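Local atomic coordinates of DNA ligase (Archaeoglobus fulgidus, PDB entry 3GDE), a protein that is an ATP-dependent DNA ligase that probably seals nicks in double-stranded DNA during replication, recombination and repair. Residues V431-E436 against G459-V464; E477-M482 against V528-D533; G67-A72 against R160-E165. All coordinates share one frame; numbering follows the deposited sequence.

Contact 1 (V431-E436 against G459-V464)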
# COMPACT_ATOMS: atom_id res chain seq x y z
N VAL A 431 -4.29 10.35 2.91
CA VAL A 431 -3.67 10.21 4.22
C VAL A 431 -4.16 11.32 5.14
O VAL A 431 -4.27 12.47 4.73
CB VAL A 431 -2.10 10.24 4.13
CG1 VAL A 431 -1.47 9.96 5.52
CG2 VAL A 431 -1.61 9.23 3.12
N VAL A 432 -4.46 10.98 6.39
CA VAL A 432 -4.77 11.98 7.41
C VAL A 432 -3.48 12.51 8.02
O VAL A 432 -2.82 11.85 8.83
CB VAL A 432 -5.67 11.41 8.50
CG1 VAL A 432 -6.16 12.55 9.42
CG2 VAL A 432 -6.83 10.68 7.89
N VAL A 433 -3.10 13.72 7.60
CA VAL A 433 -1.84 14.33 8.04
C VAL A 433 -2.02 15.34 9.18
O VAL A 433 -1.04 15.77 9.81
CB VAL A 433 -1.08 14.96 6.84
CG1 VAL A 433 -0.65 13.87 5.86
CG2 VAL A 433 -1.91 16.05 6.14
N GLY A 434 -3.27 15.72 9.45
CA GLY A 434 -3.55 16.71 10.49
C GLY A 434 -5.00 16.78 10.91
O GLY A 434 -5.83 15.99 10.45
N GLY A 435 -5.31 17.73 11.78
CA GLY A 435 -6.65 17.84 12.33
C GLY A 435 -6.90 19.09 13.15
O GLY A 435 -6.02 19.94 13.31
N GLU A 436 -8.12 19.20 13.65
CA GLU A 436 -8.53 20.29 14.52
C GLU A 436 -9.40 19.72 15.62
O GLU A 436 -10.28 18.88 15.38
CB GLU A 436 -9.29 21.37 13.75
CG GLU A 436 -8.43 22.23 12.83
CD GLU A 436 -9.24 23.27 12.04
OE1 GLU A 436 -10.30 22.93 11.47
OE2 GLU A 436 -8.79 24.45 12.00
N GLY A 459 7.93 9.97 -2.03
CA GLY A 459 7.15 9.54 -0.87
C GLY A 459 6.58 10.67 -0.02
O GLY A 459 6.05 10.44 1.07
N LYS A 460 6.70 11.90 -0.49
CA LYS A 460 6.16 13.05 0.24
C LYS A 460 4.63 13.10 0.15
O LYS A 460 4.05 12.66 -0.84
CB LYS A 460 6.79 14.35 -0.25
CG LYS A 460 8.24 14.52 0.21
CD LYS A 460 9.07 15.38 -0.74
CE LYS A 460 9.25 16.77 -0.21
NZ LYS A 460 10.36 17.49 -0.92
N LEU A 461 3.99 13.62 1.19
CA LEU A 461 2.53 13.78 1.21
C LEU A 461 2.18 15.21 0.86
O LEU A 461 2.64 16.15 1.52
CB LEU A 461 1.93 13.43 2.58
CG LEU A 461 1.55 12.00 2.99
CD1 LEU A 461 1.48 11.02 1.81
CD2 LEU A 461 2.49 11.49 4.03
N LEU A 462 1.36 15.37 -0.18
CA LEU A 462 0.95 16.69 -0.64
C LEU A 462 -0.51 16.95 -0.26
O LEU A 462 -1.41 16.21 -0.67
CB LEU A 462 1.18 16.84 -2.15
CG LEU A 462 2.52 16.40 -2.75
CD1 LEU A 462 2.56 16.56 -4.26
CD2 LEU A 462 3.68 17.16 -2.13
N LYS A 463 -0.72 17.99 0.55
CA LYS A 463 -2.06 18.37 1.01
C LYS A 463 -3.00 18.66 -0.14
O LYS A 463 -2.61 19.22 -1.16
CB LYS A 463 -2.02 19.58 1.95
CG LYS A 463 -1.79 19.22 3.39
CD LYS A 463 -2.48 20.23 4.31
CE LYS A 463 -1.95 20.12 5.73
NZ LYS A 463 -2.63 21.08 6.65
N VAL A 464 -4.25 18.28 0.04
CA VAL A 464 -5.21 18.29 -1.04
C VAL A 464 -6.58 18.79 -0.55
O VAL A 464 -7.45 19.16 -1.35
CB VAL A 464 -5.22 16.89 -1.72
CG1 VAL A 464 -6.57 16.22 -1.68
CG2 VAL A 464 -4.63 16.96 -3.11
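Val-433, Leu-461 and Val-431 make up the apolar part of this contact. The two branches of Val-433 work separately: with chi1 at -65°, CG1 lies beside its own backbone N and meets Leu-461, 4.1 Å from Leu-461 CG, while CG2 is turned to Lys-463. Val-433 and Leu-461 run alongside each other in opposite directions, whereas Val-431 stands nearly perpendicular to the leucine and touches its end, Val-431 CG2 lying 3.8 Å from Leu-461 CD1.

The second kind of interaction uses the aliphatic part of a charged residue. Lys-463 bends at its second torsion and passes obliquely over Val-433, bringing its CE to 4.1 Å from Val-433 CG2. The chain runs on past the valine, and NZ forms a salt bridge with Glu-450.

The backbones do not pair directly. Short segments of the two strands approach to 8.9 Å at 74°, and both strands are antiparallel neighbours of strand 446-454, whose Ala-452 touches Val-433 and Leu-461. The contact thus spans one intervening strand of the strongly curled sheet of the OB-fold domain. Chemically, it rests on methyl and methylene packing, and the lysine plays two parts: its methylenes extend the apolar patch over Val-433, while its ammonium pairs with Glu-450 of the strand in between.

Contact 2 (E477-M482 against V528-D533). With PO4 (phosphate ion), chain D.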
# COMPACT_ATOMS: atom_id res chain seq x y z
N GLU A 477 -15.40 9.83 18.09
CA GLU A 477 -14.89 9.18 19.30
C GLU A 477 -13.76 8.24 18.93
O GLU A 477 -12.67 8.31 19.50
CB GLU A 477 -16.00 8.38 20.01
CG GLU A 477 -16.90 9.20 20.93
CD GLU A 477 -18.22 8.49 21.27
OE1 GLU A 477 -18.20 7.26 21.52
OE2 GLU A 477 -19.27 9.18 21.30
N GLU A 478 -14.04 7.35 17.98
CA GLU A 478 -13.12 6.30 17.56
C GLU A 478 -11.85 6.85 16.91
O GLU A 478 -10.75 6.36 17.17
CB GLU A 478 -13.83 5.30 16.64
CG GLU A 478 -14.93 4.50 17.33
CD GLU A 478 -15.87 3.79 16.35
OE1 GLU A 478 -16.48 4.46 15.47
OE2 GLU A 478 -16.02 2.55 16.47
N LEU A 479 -12.01 7.87 16.07
CA LEU A 479 -10.90 8.45 15.32
C LEU A 479 -9.98 9.28 16.20
O LEU A 479 -8.77 9.33 15.97
CB LEU A 479 -11.41 9.29 14.15
CG LEU A 479 -12.11 8.55 13.02
CD1 LEU A 479 -12.76 9.55 12.08
CD2 LEU A 479 -11.17 7.59 12.27
N THR A 480 -10.58 9.94 17.20
CA THR A 480 -9.84 10.70 18.21
C THR A 480 -8.94 9.75 19.03
O THR A 480 -7.78 10.07 19.29
CB THR A 480 -10.80 11.48 19.16
OG1 THR A 480 -11.54 12.45 18.41
CG2 THR A 480 -10.03 12.19 20.29
N GLU A 481 -9.47 8.59 19.40
CA GLU A 481 -8.71 7.64 20.20
C GLU A 481 -7.54 7.04 19.42
O GLU A 481 -6.47 6.82 19.98
CB GLU A 481 -9.60 6.54 20.78
CG GLU A 481 -10.65 7.04 21.79
CD GLU A 481 -10.04 7.68 23.03
OE1 GLU A 481 -10.15 8.93 23.19
OE2 GLU A 481 -9.42 6.93 23.82
N MET A 482 -7.73 6.79 18.13
CA MET A 482 -6.66 6.24 17.32
C MET A 482 -5.63 7.26 16.83
O MET A 482 -4.51 6.89 16.47
CB MET A 482 -7.19 5.36 16.18
CG MET A 482 -7.75 6.09 14.97
SD MET A 482 -8.38 4.86 13.80
CE MET A 482 -9.89 4.36 14.61
N VAL A 528 -16.34 9.14 3.82
CA VAL A 528 -17.07 7.91 3.56
C VAL A 528 -16.77 6.87 4.66
O VAL A 528 -17.67 6.45 5.38
CB VAL A 528 -16.75 7.36 2.15
CG1 VAL A 528 -17.61 6.14 1.83
CG2 VAL A 528 -16.96 8.45 1.08
N ARG A 529 -15.49 6.48 4.79
CA ARG A 529 -15.03 5.57 5.84
C ARG A 529 -13.51 5.57 6.01
O ARG A 529 -12.76 6.00 5.12
CB ARG A 529 -15.50 4.14 5.57
CG ARG A 529 -14.92 3.52 4.31
CD ARG A 529 -15.64 2.23 4.00
NE ARG A 529 -16.16 2.27 2.64
CZ ARG A 529 -17.43 2.51 2.30
NH1 ARG A 529 -18.37 2.70 3.22
NH2 ARG A 529 -17.75 2.54 1.03
N LEU A 530 -13.07 5.06 7.16
CA LEU A 530 -11.67 4.79 7.42
C LEU A 530 -11.24 3.58 6.59
O LEU A 530 -11.93 2.57 6.60
CB LEU A 530 -11.45 4.51 8.92
CG LEU A 530 -10.09 4.07 9.46
CD1 LEU A 530 -9.06 5.21 9.46
CD2 LEU A 530 -10.26 3.53 10.87
N ARG A 531 -10.12 3.67 5.90
CA ARG A 531 -9.63 2.51 5.14
C ARG A 531 -8.44 1.83 5.82
O ARG A 531 -7.28 2.17 5.58
CB ARG A 531 -9.35 2.88 3.68
CG ARG A 531 -10.60 3.35 2.92
CD ARG A 531 -11.64 2.22 2.73
NE ARG A 531 -11.14 1.17 1.85
CZ ARG A 531 -11.30 1.15 0.53
NH1 ARG A 531 -11.99 2.10 -0.10
NH2 ARG A 531 -10.78 0.14 -0.17
N ASP A 532 -8.75 0.87 6.69
CA ASP A 532 -7.72 0.06 7.34
C ASP A 532 -6.99 -0.85 6.35
O ASP A 532 -5.84 -1.22 6.59
CB ASP A 532 -8.32 -0.79 8.47
CG ASP A 532 -8.60 0.03 9.72
OD1 ASP A 532 -7.84 1.00 9.98
OD2 ASP A 532 -9.56 -0.31 10.45
N ASP A 533 -7.66 -1.20 5.26
CA ASP A 533 -7.06 -2.01 4.20
C ASP A 533 -5.95 -1.27 3.42
O ASP A 533 -5.33 -1.85 2.52
CB ASP A 533 -8.15 -2.52 3.24
CG ASP A 533 -8.95 -1.39 2.59
OD1 ASP A 533 -9.46 -0.52 3.32
OD2 ASP A 533 -9.07 -1.38 1.33
P PO4 D . -11.09 1.38 -3.74
O1 PO4 D . -11.08 0.06 -3.01
O2 PO4 D . -11.87 1.23 -5.03
O3 PO4 D . -11.77 2.43 -2.89
O4 PO4 D . -9.67 1.79 -4.05
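While Leu-530 turns to Met-482 of the helix, the next residue, Arg-531, carries its guanidinium well away from that apolar touch. Its NE and NH2 hold Asp-533 side-on, nearly in the guanidinium plane, in a salt bridge with two hydrogen bonds. Arg-531 NE lies 2.8 Å from Asp-533 OD1 and Arg-531 NH2 2.7 Å from Asp-533 OD2, each oxygen using its syn lone pair. NH1 forms a salt bridge to Glu-504, so two acids hold the group. In this crystal a phosphate, probably from the crystallisation liquor, occupies the outer edge: Arg-531 NH2 donates to its O1 almost straight (179°), and NH1 to its O3. The Arg-529 guanidinium has Val-528 CG1 over one face, 3.5 Å above the plane and displaced toward the rim; salt bridges link its NE to Glu-504 and its NH1 to another phosphate.

Met-482 and Leu-530 come tip to tip, Met-482 SD 3.7 Å from Leu-530 CD2. Leu-479 CD2 adds a looser touch on Leu-530 CD1.

Helix 473-483, following the third strand of the OB-fold domain, thus packs on its curled sheet, Phe-503 of strand 502-506 touching both leucines, while Arg-529 and Arg-531 meet helix 313-321, joining that domain to the adenylation domain.

Contact 3 (G67-A72 against R160-E165)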
# COMPACT_ATOMS: atom_id res chain seq x y z
N GLY A 67 3.19 3.09 21.18
CA GLY A 67 3.12 2.82 22.62
C GLY A 67 4.22 1.88 23.11
O GLY A 67 4.77 2.09 24.19
N LEU A 68 4.53 0.85 22.32
CA LEU A 68 5.66 -0.04 22.61
C LEU A 68 6.99 0.69 22.54
O LEU A 68 7.88 0.42 23.35
CB LEU A 68 5.68 -1.24 21.65
CG LEU A 68 4.83 -2.45 22.03
CD1 LEU A 68 3.36 -2.08 22.14
CD2 LEU A 68 5.02 -3.56 21.02
N LEU A 69 7.12 1.60 21.59
CA LEU A 69 8.32 2.44 21.48
C LEU A 69 8.53 3.33 22.71
O LEU A 69 9.65 3.46 23.21
CB LEU A 69 8.28 3.29 20.20
CG LEU A 69 9.04 2.83 18.96
CD1 LEU A 69 9.07 1.31 18.83
CD2 LEU A 69 8.46 3.45 17.70
N TYR A 70 7.44 3.95 23.18
CA TYR A 70 7.48 4.76 24.39
C TYR A 70 8.01 4.01 25.61
O TYR A 70 8.91 4.49 26.30
CB TYR A 70 6.10 5.35 24.70
CG TYR A 70 5.76 6.60 23.90
CD1 TYR A 70 4.62 6.65 23.10
CD2 TYR A 70 6.59 7.72 23.95
CE1 TYR A 70 4.31 7.79 22.36
CE2 TYR A 70 6.29 8.85 23.22
CZ TYR A 70 5.15 8.89 22.44
OH TYR A 70 4.86 10.02 21.73
N GLU A 71 7.46 2.83 25.87
CA GLU A 71 7.89 1.99 26.99
C GLU A 71 9.37 1.60 26.90
O GLU A 71 10.07 1.62 27.92
CB GLU A 71 7.03 0.74 27.10
CG GLU A 71 5.52 0.98 27.08
CD GLU A 71 4.94 1.30 28.45
OE1 GLU A 71 5.17 2.43 28.96
OE2 GLU A 71 4.25 0.43 29.02
N ALA A 72 9.84 1.25 25.70
CA ALA A 72 11.25 0.89 25.49
C ALA A 72 12.15 2.09 25.75
O ALA A 72 13.19 1.97 26.39
CB ALA A 72 11.47 0.33 24.09
N ARG A 160 12.23 5.61 13.21
CA ARG A 160 11.55 6.05 11.99
C ARG A 160 11.19 4.87 11.09
O ARG A 160 10.15 4.89 10.42
CB ARG A 160 12.39 7.08 11.24
CG ARG A 160 12.43 8.43 11.94
CD ARG A 160 12.93 9.51 11.03
NE ARG A 160 13.23 10.75 11.73
CZ ARG A 160 13.89 11.77 11.18
NH1 ARG A 160 14.31 11.68 9.93
NH2 ARG A 160 14.14 12.87 11.87
N LEU A 161 12.05 3.85 11.09
CA LEU A 161 11.84 2.63 10.32
C LEU A 161 10.63 1.86 10.84
O LEU A 161 9.74 1.52 10.05
CB LEU A 161 13.12 1.77 10.34
CG LEU A 161 13.20 0.41 9.63
CD1 LEU A 161 12.70 0.48 8.19
CD2 LEU A 161 14.64 -0.12 9.68
N ILE A 162 10.58 1.62 12.15
CA ILE A 162 9.42 0.99 12.80
C ILE A 162 8.11 1.76 12.55
O ILE A 162 7.05 1.16 12.38
CB ILE A 162 9.65 0.83 14.33
CG1 ILE A 162 10.79 -0.17 14.61
CG2 ILE A 162 8.34 0.41 15.06
CD1 ILE A 162 11.36 -0.07 16.00
N LEU A 163 8.19 3.09 12.52
CA LEU A 163 7.05 3.95 12.24
C LEU A 163 6.80 4.14 10.74
O LEU A 163 5.86 4.83 10.35
CB LEU A 163 7.24 5.32 12.92
CG LEU A 163 7.21 5.25 14.46
CD1 LEU A 163 7.55 6.59 15.09
CD2 LEU A 163 5.88 4.73 14.97
N ASN A 164 7.64 3.52 9.91
CA ASN A 164 7.51 3.52 8.45
C ASN A 164 7.59 4.88 7.73
O ASN A 164 7.20 4.97 6.55
CB ASN A 164 6.26 2.73 8.00
CG ASN A 164 6.23 1.28 8.54
OD1 ASN A 164 5.16 0.80 8.93
ND2 ASN A 164 7.39 0.60 8.57
N GLU A 165 8.08 5.92 8.40
CA GLU A 165 8.35 7.22 7.76
C GLU A 165 9.77 7.73 8.06
O GLU A 165 10.04 8.28 9.13
CB GLU A 165 7.24 8.28 8.02
CG GLU A 165 7.27 9.08 9.34
CD GLU A 165 6.75 10.56 9.24
OE1 GLU A 165 6.66 11.16 8.13
OE2 GLU A 165 6.45 11.14 10.31
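Leu-69 reaches from helix 66-77 to the C-terminal end of helix 152-162, and its two methyls divide the work. CD1 goes to Ile-162, lying 3.9 Å from Ile-162 CD1 and equally near its CG2. CD2 goes to Leu-163, coming within 3.9 Å of Leu-163 CG and touching its CD2 methyl as well. Against both partners the leucine runs antiparallel, sliding past them so that the side chains interdigitate.

The first torsion of Ile-162 brings both its methyls against Leu-69 CD1: CG1 stands anti to the carbonyl carbon (chi1 -66°) and carries CD1 forward, while CG2 points opposite the backbone N. An alanine in place of Leu-69 would remove both methyls and is likely to leave a gap facing Ile-162 and Leu-163, whose side chains would lose their shared packing partner. Val-64 touches Leu-69 and Ile-162 too, and Leu-94 of helix 94-108 touches Leu-69 and Leu-163.

Leu-163 sits where the helix ends. Asn-164, with a positive phi of 62°, completes a Schellman motif in which Asn-164 N bonds to Leu-161 O at 2.9 Å and Glu-165 N makes a weak bond to Arg-160 O. The chain turns away immediately after the contact. The arrangement is apolar packing of helix 66-77 against the Schellman-capped end of helix 152-162, within the helical N-terminal domain of the ligase.

How the contacts relate
From the N terminus, contact 3 comes first, closing a loop of 87 largely helical residues within the N-terminal helical domain. The chain then builds the adenylation domain before contact 1 closes a short loop of 22 residues around strand 446-454. Contact 2 follows directly, since helix 473-483 comes after strand 461-467, and returns 45 residues later to strand 526-530. The three loops run in series; none nests in or crosses another. Contacts 1 and 2 serve the same curled sheet, their centres about 15 Å apart. Contact 3 lies in another domain, yet Pro-499 touches both Glu-165 and Leu-461, consistent with the closed conformation of the enzyme.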